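Local atomic coordinates of HAD superfamily hydrolase (Brucella suis biovar 1, PDB entry 6NQ4), a protein that probably acts as a phosphatase of the haloacid dehalogenase superfamily. Residues D42-V47 with V85-L90; R109-E114 with P176-N181; G151-E156 with E161-L166; Y98-T103 with E229-G234. All coordinates share one frame; numbering follows the deposited sequence. Where two conformers were deposited one is given.

In the fold
Contact 1 lies at the sodium and phosphate site, in the core domain with the six-stranded parallel sheet. Contact 4 also belongs to the core, on an outermost strand, 100-103. Their centres are about 17 Å apart and they touch: V85 CG1 is 3.5 Å from Y98 OH, and M88 CE is 3.6 Å from V101 CG2. Contacts 2 and 3 belong to the second parallel sheet, which is consistent with a cap domain. Their centres are about 18 Å apart, and about 23 and 25 Å from that of contact 1. Along the chain, contacts 2 and 3 both fall inside the loop closed by contact 4. Contacts 3 and 4 lie on opposite sides of the chain's centre, with their centres about 35 Å apart.

Contact 1: residues D42-V47 with V85-L90. With NA (sodium ion), chain H; PO4 (phosphate ion), chain G.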
loop_
_atom_site.group_PDB
_atom_site.type_symbol
_atom_site.label_atom_id
_atom_site.label_comp_id
_atom_site.label_asym_id
_atom_site.label_seq_id
_atom_site.Cartn_x
_atom_site.Cartn_y
_atom_site.Cartn_z
ATOM N N ASP A 42 -0.810 8.619 -0.248
ATOM C CA ASP A 42 0.152 7.576 -0.581
ATOM C C ASP A 42 1.526 7.891 0.023
ATOM O O ASP A 42 1.872 9.050 0.267
ATOM C CB ASP A 42 0.251 7.632 -2.111
ATOM C CG ASP A 42 0.934 6.470 -2.719
ATOM O OD1 ASP A 42 1.032 5.425 -2.056
ATOM O OD2 ASP A 42 1.349 6.617 -3.894
ATOM N N VAL A 43 2.325 6.845 0.251
ATOM C CA VAL A 43 3.666 7.008 0.823
ATOM C C VAL A 43 4.776 6.827 -0.226
ATOM O O VAL A 43 5.431 7.804 -0.622
ATOM C CB VAL A 43 3.876 6.114 2.067
ATOM C CG1 VAL A 43 5.318 6.244 2.593
ATOM C CG2 VAL A 43 2.861 6.483 3.189
ATOM N N TRP A 44 5.002 5.601 -0.704
ATOM C CA TRP A 44 6.092 5.389 -1.664
ATOM C C TRP A 44 5.827 6.125 -2.974
ATOM O O TRP A 44 4.748 6.018 -3.566
ATOM C CB TRP A 44 6.288 3.905 -1.937
ATOM C CG TRP A 44 7.291 3.269 -1.035
ATOM C CD1 TRP A 44 8.601 3.000 -1.324
ATOM C CD2 TRP A 44 7.082 2.850 0.302
ATOM N NE1 TRP A 44 9.207 2.403 -0.260
ATOM C CE2 TRP A 44 8.297 2.288 0.758
ATOM C CE3 TRP A 44 5.970 2.858 1.155
ATOM C CZ2 TRP A 44 8.449 1.763 2.045
ATOM C CZ3 TRP A 44 6.116 2.337 2.439
ATOM C CH2 TRP A 44 7.346 1.795 2.870
ATOM N N GLY A 45 6.822 6.876 -3.422
ATOM C CA GLY A 45 6.712 7.642 -4.631
ATOM C C GLY A 45 6.116 9.010 -4.452
ATOM O O GLY A 45 6.092 9.790 -5.424
ATOM N N VAL A 46 5.609 9.322 -3.259
ATOM C CA VAL A 46 4.936 10.591 -3.010
ATOM C C VAL A 46 5.594 11.290 -1.831
ATOM O O VAL A 46 5.943 12.473 -1.920
ATOM C CB VAL A 46 3.423 10.380 -2.795
ATOM C CG1 VAL A 46 2.764 11.685 -2.336
ATOM C CG2 VAL A 46 2.770 9.855 -4.086
ATOM N N VAL A 47 5.769 10.569 -0.717
ATOM C CA VAL A 47 6.445 11.098 0.472
ATOM C C VAL A 47 7.925 10.722 0.493
ATOM O O VAL A 47 8.778 11.521 0.915
ATOM C CB VAL A 47 5.717 10.603 1.744
ATOM C CG1 VAL A 47 6.510 10.966 3.005
ATOM C CG2 VAL A 47 4.298 11.155 1.798
ATOM N N VAL A 85 6.243 3.746 10.193
ATOM C CA VAL A 85 6.555 4.981 10.912
ATOM C C VAL A 85 8.052 5.078 11.199
ATOM O O VAL A 85 8.679 6.122 10.975
ATOM C CB VAL A 85 5.725 5.084 12.210
ATOM C CG1 VAL A 85 6.287 6.163 13.140
ATOM C CG2 VAL A 85 4.266 5.414 11.898
ATOM N N ALA A 86 8.647 4.002 11.727
ATOM C CA ALA A 86 10.071 4.040 12.060
ATOM C C ALA A 86 10.918 4.284 10.820
ATOM O O ALA A 86 11.872 5.078 10.847
ATOM C CB ALA A 86 10.482 2.730 12.725
ATOM N N GLN A 87 10.578 3.621 9.716
ATOM C CA GLN A 87 11.332 3.828 8.487
ATOM C C GLN A 87 11.205 5.266 7.996
ATOM O O GLN A 87 12.205 5.876 7.584
ATOM C CB GLN A 87 10.881 2.842 7.426
ATOM C CG GLN A 87 11.542 3.101 6.103
ATOM C CD GLN A 87 11.061 2.121 5.078
ATOM O OE1 GLN A 87 9.885 1.743 5.086
ATOM N NE2 GLN A 87 11.954 1.705 4.173
ATOM N N MET A 88 9.992 5.837 8.048
ATOM C CA MET A 88 9.817 7.235 7.667
ATOM C C MET A 88 10.678 8.148 8.524
ATOM O O MET A 88 11.272 9.105 8.015
ATOM C CB MET A 88 8.349 7.641 7.805
ATOM C CG MET A 88 7.461 7.110 6.689
ATOM S SD MET A 88 5.895 7.985 6.619
ATOM C CE MET A 88 5.277 7.597 8.212
ATOM N N SER A 89 10.730 7.894 9.838
ATOM C CA SER A 89 11.562 8.716 10.720
ATOM C C SER A 89 13.030 8.633 10.323
ATOM O O SER A 89 13.725 9.655 10.277
ATOM C CB SER A 89 11.363 8.291 12.178
ATOM O OG SER A 89 10.050 8.617 12.582
ATOM N N LEU A 90 13.520 7.417 10.042
ATOM C CA LEU A 90 14.906 7.252 9.594
ATOM C C LEU A 90 15.172 8.008 8.296
ATOM O O LEU A 90 16.287 8.510 8.098
ATOM C CB LEU A 90 15.229 5.758 9.454
ATOM C CG LEU A 90 15.477 5.081 10.819
ATOM C CD1 LEU A 90 15.135 3.610 10.725
ATOM C CD2 LEU A 90 16.935 5.231 11.223
HETATM NA NA NA H . 2.982 5.054 -4.807
HETATM P P PO4 G . 2.464 2.762 -1.600
HETATM O O1 PO4 G . 2.615 3.645 -2.839
HETATM O O2 PO4 G . 3.042 3.456 -0.380
HETATM O O3 PO4 G . 3.375 1.589 -2.010
HETATM O O4 PO4 G . 1.042 2.276 -1.455
HETATM O O HOH W 1 0.977 3.768 -5.538
HETATM O O HOH W 2 4.674 3.349 -5.409
#
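W44 and Q87 meet where the indole's six-membered ring nears the amide oxygen. Q87 OE1 lies 3.4 Å from both W44 CZ2 and W44 CH2. The side chains cross at about a right angle, and the ring and amide planes are 66° apart. Q87 gets there on a straight chain: CG is anti to the backbone N (chi1 175°) and the next torsion is also extended. Its OE1 is also hydrogen-bonded to NH2 of R79. Beside this pair, V43 CG1 faces M88 SD at 4.4 Å, a loose apolar touch.

The other side of the 42-47 loop holds the ions. The loop follows strand 38-41, where HAD phosphatases carry their first aspartate motif, and D42 is placed like the nucleophile of that motif. D42 OD2 binds the sodium ion at 2.4 Å, and so does W44 O, also at 2.4 Å. D246, one phosphate oxygen and two waters complete the site. The phosphate, probably from the crystallisation liquor, takes a fairly straight bond from W44 N to its O2 (2.9 Å, 162°). The same oxygen lies at the edge of the indole, near its plane.

K215 reaches both anions, with a salt bridge to D42 OD1 and a hydrogen bond to the phosphate. T75 and N76 also bind the phosphate. Within the loop, V43 O accepts from both V46 N and V47 N, which curls the backbone.

Contact 2: residues R109-E114 with P176-N181; sequences RDLIAE and PFICAN. With EDO (1,2-ethanediol), chain C.
I178 reaches L111 and I112 through a side chain whose CG1 is anti to the carbonyl carbon (chi1 -67°) and whose CD1 then extends straight on (chi2 169°). This sends the terminal methyl from strand 177-179 against helix 104-114. CD1 does all the close touching. It meets the backbone as much as the side chains: I178 CD1 is 3.6 Å from L111 O and 3.8 Å from I112 CA. On the side-chain level it lies 4.0 Å from L111 CB and 4.1 Å from I112 CG1. The methyl therefore sits in the notch between two successive helix residues, where L111 offers its CB and I112 its CG1 branch. I112 and I178 cross obliquely. The side chains meet through apolar atoms only, though the methyl also lies against the carbonyl of L111. I112 and I178 are both buried.

The neighbours extend the same layer. I112 and I178 both touch V148 of strand 146-149, and L111 touches L211 of strand 210-212. F177 and C179, flanking I178 on the strand, pack instead against helix 196-205, and the F177 ring stacks with that of Y203. After the strand, N181 ND2 gives a hydrogen bond to O2 of a 1,2-ethanediol (3.0 Å, 152°), and N181 OD1 accepts from D183 N.

Helix 104-114 thus covers one face of the second parallel sheet and helix 196-205 the other. This is a three-layer alpha/beta/alpha sandwich, consistent with the C2-type cap domain of NagD-like HAD phosphatases.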
loop_
_atom_site.group_PDB
_atom_site.type_symbol
_atom_site.label_atom_id
_atom_site.label_comp_id
_atom_site.label_asym_id
_atom_site.label_seq_id
_atom_site.Cartn_x
_atom_site.Cartn_y
_atom_site.Cartn_z
ATOM N N ARG A 109 -3.800 -8.336 8.443
ATOM C CA ARG A 109 -3.832 -9.126 9.672
ATOM C C ARG A 109 -5.216 -9.700 9.937
ATOM O O ARG A 109 -5.333 -10.811 10.459
ATOM C CB ARG A 109 -3.350 -8.289 10.851
ATOM C CG ARG A 109 -1.854 -8.094 10.842
ATOM C CD ARG A 109 -1.418 -7.022 11.824
ATOM N NE ARG A 109 -1.850 -7.246 13.196
ATOM C CZ ARG A 109 -1.157 -7.942 14.098
ATOM N NH1 ARG A 109 -0.014 -8.516 13.755
ATOM N NH2 ARG A 109 -1.609 -8.077 15.349
ATOM N N ASP A 110 -6.272 -8.986 9.548
ATOM C CA ASP A 110 -7.616 -9.530 9.722
ATOM C C ASP A 110 -7.844 -10.766 8.841
ATOM O O ASP A 110 -8.466 -11.741 9.277
ATOM C CB ASP A 110 -8.659 -8.433 9.482
ATOM C CG ASP A 110 -8.489 -7.249 10.431
ATOM O OD1 ASP A 110 -8.160 -7.473 11.615
ATOM O OD2 ASP A 110 -8.667 -6.093 9.993
ATOM N N LEU A 111 -7.348 -10.750 7.601
ATOM C CA LEU A 111 -7.404 -11.949 6.767
ATOM C C LEU A 111 -6.586 -13.076 7.374
ATOM O O LEU A 111 -7.024 -14.235 7.379
ATOM C CB LEU A 111 -6.888 -11.648 5.352
ATOM C CG LEU A 111 -7.729 -10.709 4.496
ATOM C CD1 LEU A 111 -6.980 -10.393 3.197
ATOM C CD2 LEU A 111 -9.102 -11.322 4.223
ATOM N N ILE A 112 -5.394 -12.765 7.893
ATOM C CA ILE A 112 -4.535 -13.820 8.428
ATOM C C ILE A 112 -5.223 -14.519 9.589
ATOM O O ILE A 112 -5.205 -15.755 9.695
ATOM C CB ILE A 112 -3.164 -13.244 8.831
ATOM C CG1 ILE A 112 -2.415 -12.720 7.596
ATOM C CG2 ILE A 112 -2.322 -14.308 9.503
ATOM C CD1 ILE A 112 -1.181 -11.912 7.933
ATOM N N ALA A 113 -5.864 -13.741 10.459
ATOM C CA ALA A 113 -6.544 -14.305 11.622
ATOM C C ALA A 113 -7.745 -15.163 11.235
ATOM O O ALA A 113 -8.103 -16.095 11.974
ATOM C CB ALA A 113 -6.984 -13.164 12.546
ATOM N N GLU A 114 -8.391 -14.847 10.111
ATOM C CA GLU A 114 -9.566 -15.559 9.619
ATOM C C GLU A 114 -9.217 -16.866 8.928
ATOM O O GLU A 114 -10.046 -17.783 8.895
ATOM C CB GLU A 114 -10.226 -14.725 8.528
ATOM C CG GLU A 114 -11.328 -13.822 8.935
ATOM C CD GLU A 114 -12.040 -13.287 7.709
ATOM O OE1 GLU A 114 -11.490 -12.375 7.056
ATOM O OE2 GLU A 114 -13.123 -13.813 7.373
ATOM N N PRO A 176 -5.177 -21.361 -0.085
ATOM C CA PRO A 176 -5.517 -19.944 -0.216
ATOM C C PRO A 176 -4.266 -19.104 -0.020
ATOM O O PRO A 176 -3.373 -19.450 0.762
ATOM C CB PRO A 176 -6.525 -19.715 0.916
ATOM C CG PRO A 176 -6.181 -20.741 1.941
ATOM C CD PRO A 176 -5.652 -21.942 1.187
ATOM N N PHE A 177 -4.204 -17.991 -0.748
ATOM C CA PHE A 177 -3.002 -17.157 -0.843
ATOM C C PHE A 177 -3.371 -15.743 -0.411
ATOM O O PHE A 177 -4.013 -15.013 -1.167
ATOM C CB PHE A 177 -2.532 -17.179 -2.300
ATOM C CG PHE A 177 -1.186 -16.529 -2.582
ATOM C CD1 PHE A 177 -1.049 -15.146 -2.675
ATOM C CD2 PHE A 177 -0.083 -17.323 -2.880
ATOM C CE1 PHE A 177 0.183 -14.564 -3.010
ATOM C CE2 PHE A 177 1.145 -16.752 -3.207
ATOM C CZ PHE A 177 1.277 -15.373 -3.271
ATOM N N ILE A 178 -2.978 -15.347 0.799
ATOM C CA ILE A 178 -3.200 -13.979 1.272
ATOM C C ILE A 178 -2.049 -13.112 0.769
ATOM O O ILE A 178 -0.875 -13.428 1.000
ATOM C CB ILE A 178 -3.289 -13.929 2.805
ATOM C CG1 ILE A 178 -4.537 -14.643 3.292
ATOM C CG2 ILE A 178 -3.298 -12.508 3.303
ATOM C CD1 ILE A 178 -4.550 -14.871 4.795
ATOM N N CYS A 179 -2.378 -12.032 0.061
ATOM C CA CYS A 179 -1.381 -11.097 -0.454
ATOM C C CYS A 179 -1.396 -9.861 0.433
ATOM O O CYS A 179 -2.404 -9.142 0.474
ATOM C CB CYS A 179 -1.712 -10.700 -1.893
ATOM S SG CYS A 179 -0.616 -9.409 -2.556
ATOM N N ALA A 180 -0.274 -9.597 1.115
ATOM C CA ALA A 180 -0.202 -8.466 2.042
ATOM C C ALA A 180 0.182 -7.145 1.379
ATOM O O ALA A 180 0.179 -6.106 2.053
ATOM C CB ALA A 180 0.774 -8.756 3.194
ATOM N N ASN A 181 0.521 -7.148 0.085
ATOM C CA ASN A 181 0.888 -5.922 -0.623
ATOM C C ASN A 181 0.458 -6.073 -2.075
ATOM O O ASN A 181 1.148 -6.730 -2.868
ATOM C CB ASN A 181 2.389 -5.661 -0.530
ATOM C CG ASN A 181 2.824 -4.479 -1.361
ATOM O OD1 ASN A 181 1.989 -3.762 -1.940
ATOM N ND2 ASN A 181 4.144 -4.255 -1.429
HETATM C C1 EDO C . 6.174 -0.707 -0.088
HETATM O O1 EDO C . 6.770 -1.984 0.193
HETATM C C2 EDO C . 4.867 -0.912 -0.846
HETATM O O2 EDO C . 5.088 -1.530 -2.136
#

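Contact 3: residues G151-E156 with E161-L166. With EDO (1,2-ethanediol), chain F.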
loop_
_atom_site.group_PDB
_atom_site.type_symbol
_atom_site.label_atom_id
_atom_site.label_comp_id
_atom_site.label_asym_id
_atom_site.label_seq_id
_atom_site.Cartn_x
_atom_site.Cartn_y
_atom_site.Cartn_z
ATOM N N GLY A 151 6.007 -10.544 0.357
ATOM C CA GLY A 151 6.986 -10.074 -0.611
ATOM C C GLY A 151 7.829 -11.241 -1.090
ATOM O O GLY A 151 7.497 -12.397 -0.849
ATOM N N LEU A 152 8.923 -10.927 -1.763
ATOM C CA LEU A 152 9.846 -11.981 -2.168
ATOM C C LEU A 152 10.838 -12.253 -1.030
ATOM O O LEU A 152 11.094 -11.392 -0.187
ATOM C CB LEU A 152 10.593 -11.593 -3.457
ATOM C CG LEU A 152 9.828 -11.699 -4.785
ATOM C CD1 LEU A 152 8.590 -10.796 -4.852
ATOM C CD2 LEU A 152 10.790 -11.395 -5.933
ATOM N N TYR A 153 11.396 -13.470 -1.007
ATOM C CA TYR A 153 12.385 -13.808 0.022
ATOM C C TYR A 153 13.602 -12.893 -0.033
ATOM O O TYR A 153 14.113 -12.460 1.010
ATOM C CB TYR A 153 12.831 -15.267 -0.095
ATOM C CG TYR A 153 11.746 -16.250 0.259
ATOM C CD1 TYR A 153 11.215 -16.287 1.545
ATOM C CD2 TYR A 153 11.239 -17.139 -0.690
ATOM C CE1 TYR A 153 10.210 -17.182 1.880
ATOM C CE2 TYR A 153 10.236 -18.026 -0.370
ATOM C CZ TYR A 153 9.718 -18.048 0.916
ATOM O OH TYR A 153 8.721 -18.949 1.212
ATOM N N ASP A 154 14.104 -12.604 -1.233
ATOM C CA ASP A 154 15.230 -11.679 -1.398
ATOM C C ASP A 154 14.926 -10.833 -2.630
ATOM O O ASP A 154 15.295 -11.185 -3.759
ATOM C CB ASP A 154 16.562 -12.401 -1.522
ATOM C CG ASP A 154 17.732 -11.428 -1.667
ATOM O OD1 ASP A 154 17.490 -10.209 -1.847
ATOM O OD2 ASP A 154 18.896 -11.863 -1.586
ATOM N N ASP A 155 14.277 -9.701 -2.401
ATOM C CA ASP A 155 13.752 -8.908 -3.501
ATOM C C ASP A 155 14.806 -8.071 -4.205
ATOM O O ASP A 155 14.478 -7.377 -5.173
ATOM C CB ASP A 155 12.565 -8.055 -3.041
ATOM C CG ASP A 155 12.940 -6.989 -2.018
ATOM O OD1 ASP A 155 14.144 -6.707 -1.789
ATOM O OD2 ASP A 155 11.988 -6.417 -1.439
ATOM N N GLU A 156 16.057 -8.101 -3.753
ATOM C CA GLU A 156 17.098 -7.407 -4.498
ATOM C C GLU A 156 17.689 -8.258 -5.608
ATOM O O GLU A 156 18.337 -7.713 -6.504
ATOM C CB GLU A 156 18.198 -6.888 -3.563
ATOM C CG GLU A 156 17.749 -5.769 -2.621
ATOM C CD GLU A 156 17.660 -4.388 -3.286
ATOM O OE1 GLU A 156 17.964 -4.256 -4.496
ATOM O OE2 GLU A 156 17.293 -3.417 -2.585
ATOM N N GLU A 161 9.738 -15.043 -11.913
ATOM C CA GLU A 161 10.043 -16.315 -12.567
ATOM C C GLU A 161 10.648 -17.332 -11.601
ATOM O O GLU A 161 10.399 -18.539 -11.734
ATOM C CB GLU A 161 10.977 -16.075 -13.756
ATOM N N ASP A 162 11.433 -16.873 -10.622
ATOM C CA ASP A 162 12.038 -17.786 -9.660
ATOM C C ASP A 162 10.998 -18.499 -8.811
ATOM O O ASP A 162 11.327 -19.499 -8.159
ATOM C CB ASP A 162 12.986 -17.041 -8.716
ATOM C CG ASP A 162 14.173 -16.438 -9.433
ATOM O OD1 ASP A 162 14.569 -15.308 -9.085
ATOM O OD2 ASP A 162 14.708 -17.098 -10.349
ATOM N N TYR A 163 9.762 -17.994 -8.779
ATOM C CA TYR A 163 8.705 -18.537 -7.937
ATOM C C TYR A 163 7.734 -19.434 -8.686
ATOM O O TYR A 163 6.803 -19.956 -8.068
ATOM C CB TYR A 163 7.938 -17.392 -7.266
ATOM C CG TYR A 163 8.773 -16.732 -6.196
ATOM C CD1 TYR A 163 8.567 -17.024 -4.854
ATOM C CD2 TYR A 163 9.806 -15.857 -6.532
ATOM C CE1 TYR A 163 9.348 -16.467 -3.892
ATOM C CE2 TYR A 163 10.602 -15.293 -5.561
ATOM C CZ TYR A 163 10.364 -15.603 -4.240
ATOM O OH TYR A 163 11.153 -15.055 -3.263
ATOM N N ARG A 164 7.941 -19.649 -9.989
ATOM C CA ARG A 164 6.956 -20.373 -10.792
ATOM C C ARG A 164 6.690 -21.765 -10.229
ATOM O O ARG A 164 5.534 -22.147 -10.014
ATOM C CB ARG A 164 7.433 -20.452 -12.245
ATOM N N GLU A 165 7.750 -22.528 -9.956
ATOM C CA GLU A 165 7.569 -23.902 -9.493
ATOM C C GLU A 165 6.880 -23.953 -8.135
ATOM O O GLU A 165 5.977 -24.769 -7.926
ATOM C CB GLU A 165 8.908 -24.634 -9.438
ATOM C CG GLU A 165 9.478 -25.005 -10.809
ATOM C CD GLU A 165 10.676 -25.937 -10.695
ATOM O OE1 GLU A 165 10.620 -26.889 -9.881
ATOM O OE2 GLU A 165 11.676 -25.713 -11.408
ATOM N N LEU A 166 7.287 -23.081 -7.206
ATOM C CA LEU A 166 6.662 -23.028 -5.884
ATOM C C LEU A 166 5.179 -22.677 -5.986
ATOM O O LEU A 166 4.329 -23.338 -5.378
ATOM C CB LEU A 166 7.386 -22.001 -5.021
ATOM C CG LEU A 166 6.745 -21.701 -3.661
ATOM C CD1 LEU A 166 6.705 -22.935 -2.764
ATOM C CD2 LEU A 166 7.504 -20.547 -2.979
HETATM C C1 EDO F . 15.253 -7.431 -8.341
HETATM O O1 EDO F . 14.922 -8.528 -9.202
HETATM C C2 EDO F . 14.027 -6.538 -8.196
HETATM O O2 EDO F . 13.073 -7.125 -7.277
#
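The loop from strand 146-149 of the second parallel sheet to helix 164-172 doubles back, so that L152 and Y153 meet Y163, at the end of a 3-10 segment just before the helix. The hydroxyl of Y163 is the centre of the contact. With CG anti to the carbonyl carbon (chi1 -72°), the ring carries OH to the loop backbone, where Y153 N gives Y163 OH a hydrogen bond of 2.8 Å and 159°. E158 OE1 is its second hydrogen-bond partner; the same carboxylate oxygen also accepts from D154 N, tying both sides of the turn together.

The two tyrosine rings are nearly parallel, at 20°, but slid well apart. Their centroids are 6.0 Å from each other and they barely overlap. What touches is Y153 CD2 with Y163 CE1, at 3.8 Å. L152 fills the other flank of the Y163 ring, with its CG 3.8 Å from Y163 CE2. The Y153 hydroxyl is bonded to H121 O, on strand 118-122.

Further along, D154 OD1 accepts from E156 N at 3.2 Å, forming an Asx turn. R188 forms salt bridges with D155 and E156. The contact lies at the entry to the helix of a beta-alpha-beta crossover, from strand 146-149 to its parallel neighbour 177-179.

Contact 4: residues Y98-T103 with E229-G234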
loop_
_atom_site.group_PDB
_atom_site.type_symbol
_atom_site.label_atom_id
_atom_site.label_comp_id
_atom_site.label_asym_id
_atom_site.label_seq_id
_atom_site.Cartn_x
_atom_site.Cartn_y
_atom_site.Cartn_z
ATOM N N TYR A 98 1.923 14.124 9.621
ATOM C CA TYR A 98 0.798 13.220 9.454
ATOM C C TYR A 98 0.168 12.968 10.814
ATOM O O TYR A 98 0.782 13.207 11.861
ATOM C CB TYR A 98 1.252 11.901 8.778
ATOM C CG TYR A 98 2.348 11.181 9.547
ATOM C CD1 TYR A 98 3.687 11.496 9.344
ATOM C CD2 TYR A 98 2.040 10.204 10.493
ATOM C CE1 TYR A 98 4.693 10.856 10.066
ATOM C CE2 TYR A 98 3.026 9.569 11.213
ATOM C CZ TYR A 98 4.352 9.892 11.009
ATOM O OH TYR A 98 5.329 9.234 11.734
ATOM N N ASP A 99 -1.070 12.479 10.792
ATOM C CA ASP A 99 -1.753 12.085 12.016
ATOM C C ASP A 99 -1.643 10.598 12.296
ATOM O O ASP A 99 -1.425 10.210 13.450
ATOM C CB ASP A 99 -3.229 12.483 11.940
ATOM C CG ASP A 99 -3.417 13.983 12.002
ATOM O OD1 ASP A 99 -3.565 14.501 13.131
ATOM O OD2 ASP A 99 -3.379 14.639 10.933
ATOM N N ARG A 100 -1.756 9.761 11.267
ATOM C CA ARG A 100 -1.723 8.318 11.455
ATOM C C ARG A 100 -1.298 7.663 10.153
ATOM O O ARG A 100 -1.460 8.245 9.072
ATOM C CB ARG A 100 -3.080 7.769 11.927
ATOM C CG ARG A 100 -2.926 6.940 13.194
ATOM C CD ARG A 100 -4.213 6.316 13.672
ATOM N NE ARG A 100 -4.787 7.027 14.803
ATOM C CZ ARG A 100 -5.951 6.695 15.344
ATOM N NH1 ARG A 100 -6.433 7.375 16.377
ATOM N NH2 ARG A 100 -6.632 5.676 14.834
ATOM N N VAL A 101 -0.728 6.456 10.278
ATOM C CA VAL A 101 -0.376 5.605 9.142
ATOM C C VAL A 101 -1.269 4.375 9.173
ATOM O O VAL A 101 -1.439 3.756 10.237
ATOM C CB VAL A 101 1.105 5.190 9.202
ATOM C CG1 VAL A 101 1.446 4.238 8.052
ATOM C CG2 VAL A 101 2.007 6.421 9.135
ATOM N N VAL A 102 -1.860 4.038 8.025
ATOM C CA VAL A 102 -2.616 2.803 7.842
ATOM C C VAL A 102 -1.984 2.042 6.692
ATOM O O VAL A 102 -1.824 2.590 5.600
ATOM C CB VAL A 102 -4.101 3.092 7.556
ATOM C CG1 VAL A 102 -4.827 1.809 7.186
ATOM C CG2 VAL A 102 -4.759 3.759 8.774
ATOM N N THR A 103 -1.621 0.790 6.931
ATOM C CA THR A 103 -0.919 0.003 5.926
ATOM C C THR A 103 -1.754 -1.186 5.474
ATOM O O THR A 103 -2.646 -1.671 6.182
ATOM C CB THR A 103 0.447 -0.502 6.413
ATOM O OG1 THR A 103 0.246 -1.612 7.313
ATOM C CG2 THR A 103 1.243 0.582 7.100
ATOM N N GLU A 229 -12.262 9.252 11.565
ATOM C CA GLU A 229 -13.452 9.520 12.362
ATOM C C GLU A 229 -13.119 9.508 13.841
ATOM O O GLU A 229 -13.661 10.313 14.617
ATOM C CB GLU A 229 -14.562 8.535 12.000
ATOM C CG GLU A 229 -15.073 8.794 10.586
ATOM C CD GLU A 229 -16.274 7.975 10.202
ATOM O OE1 GLU A 229 -16.410 6.830 10.701
ATOM O OE2 GLU A 229 -17.074 8.481 9.380
ATOM N N SER A 230 -12.192 8.650 14.244
ATOM C CA SER A 230 -11.763 8.671 15.634
ATOM C C SER A 230 -10.988 9.945 15.950
ATOM O O SER A 230 -11.217 10.567 16.991
ATOM C CB SER A 230 -10.939 7.429 15.962
ATOM O OG SER A 230 -10.599 7.433 17.337
ATOM N N ILE A 231 -10.081 10.355 15.054
ATOM C CA ILE A 231 -9.285 11.562 15.271
ATOM C C ILE A 231 -10.173 12.799 15.323
ATOM O O ILE A 231 -10.006 13.662 16.190
ATOM C CB ILE A 231 -8.193 11.688 14.190
ATOM C CG1 ILE A 231 -7.123 10.620 14.401
ATOM C CG2 ILE A 231 -7.571 13.092 14.193
ATOM C CD1 ILE A 231 -6.325 10.344 13.179
ATOM N N ARG A 232 -11.147 12.895 14.416
ATOM C CA ARG A 232 -11.945 14.108 14.301
ATOM C C ARG A 232 -13.174 14.110 15.200
ATOM O O ARG A 232 -13.813 15.158 15.354
ATOM C CB ARG A 232 -12.305 14.379 12.833
ATOM C CG ARG A 232 -11.065 14.663 11.962
ATOM C CD ARG A 232 -11.417 15.134 10.557
ATOM N NE ARG A 232 -11.988 16.476 10.564
ATOM C CZ ARG A 232 -11.265 17.591 10.590
ATOM N NH1 ARG A 232 -9.938 17.528 10.631
ATOM N NH2 ARG A 232 -11.871 18.772 10.588
ATOM N N GLY A 233 -13.499 12.976 15.815
ATOM C CA GLY A 233 -14.542 12.932 16.820
ATOM C C GLY A 233 -15.941 12.759 16.289
ATOM O O GLY A 233 -16.905 12.990 17.035
ATOM N N GLY A 234 -16.093 12.379 15.031
ATOM C CA GLY A 234 -17.411 12.146 14.482
ATOM C C GLY A 234 -17.303 11.654 13.059
ATOM O O GLY A 234 -16.208 11.416 12.542
HETATM O O HOH W 3 -8.389 6.601 17.970
#
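R100 runs from the edge strand toward I231 and S230 of helix 218-232. Its CB leaves the strand in the direction of the helix, with chi1 at -127°, away from the usual staggered positions. The chain goes straight through CG and CD and then bends at chi3 (-103°). This bend lays the guanidinium along the isoleucine, the two side chains sliding past each other in opposite directions. R100 NE comes to 4.0 Å from I231 CD1. At the tip, R100 NH1 is 3.9 Å from I231 CG1, which lies over one face of the guanidinium. S230 OG is near the edge of the same group, too far for a direct bond. Water 3 stands in the guanidinium plane and accepts from R100 NH1 at 2.6 Å. Its link to S230 OG is very short and rests on one of two serine conformers, so the bridge is doubtful.

I231 CD1 also meets the previous residue, at 4.0 Å from D99 CB. The carboxylate of D99 turns to other partners, a salt bridge with R65 and a hydrogen bond from I71 N to D99 OD2. Further along the strand, V102 packs on I220 and A223 of the same helix.

This is a surface contact, with R100 and S230 exposed. It sits where helix 218-232 flanks one edge strand of the six-stranded core sheet, in the Rossmann-like alpha/beta core of the HAD fold.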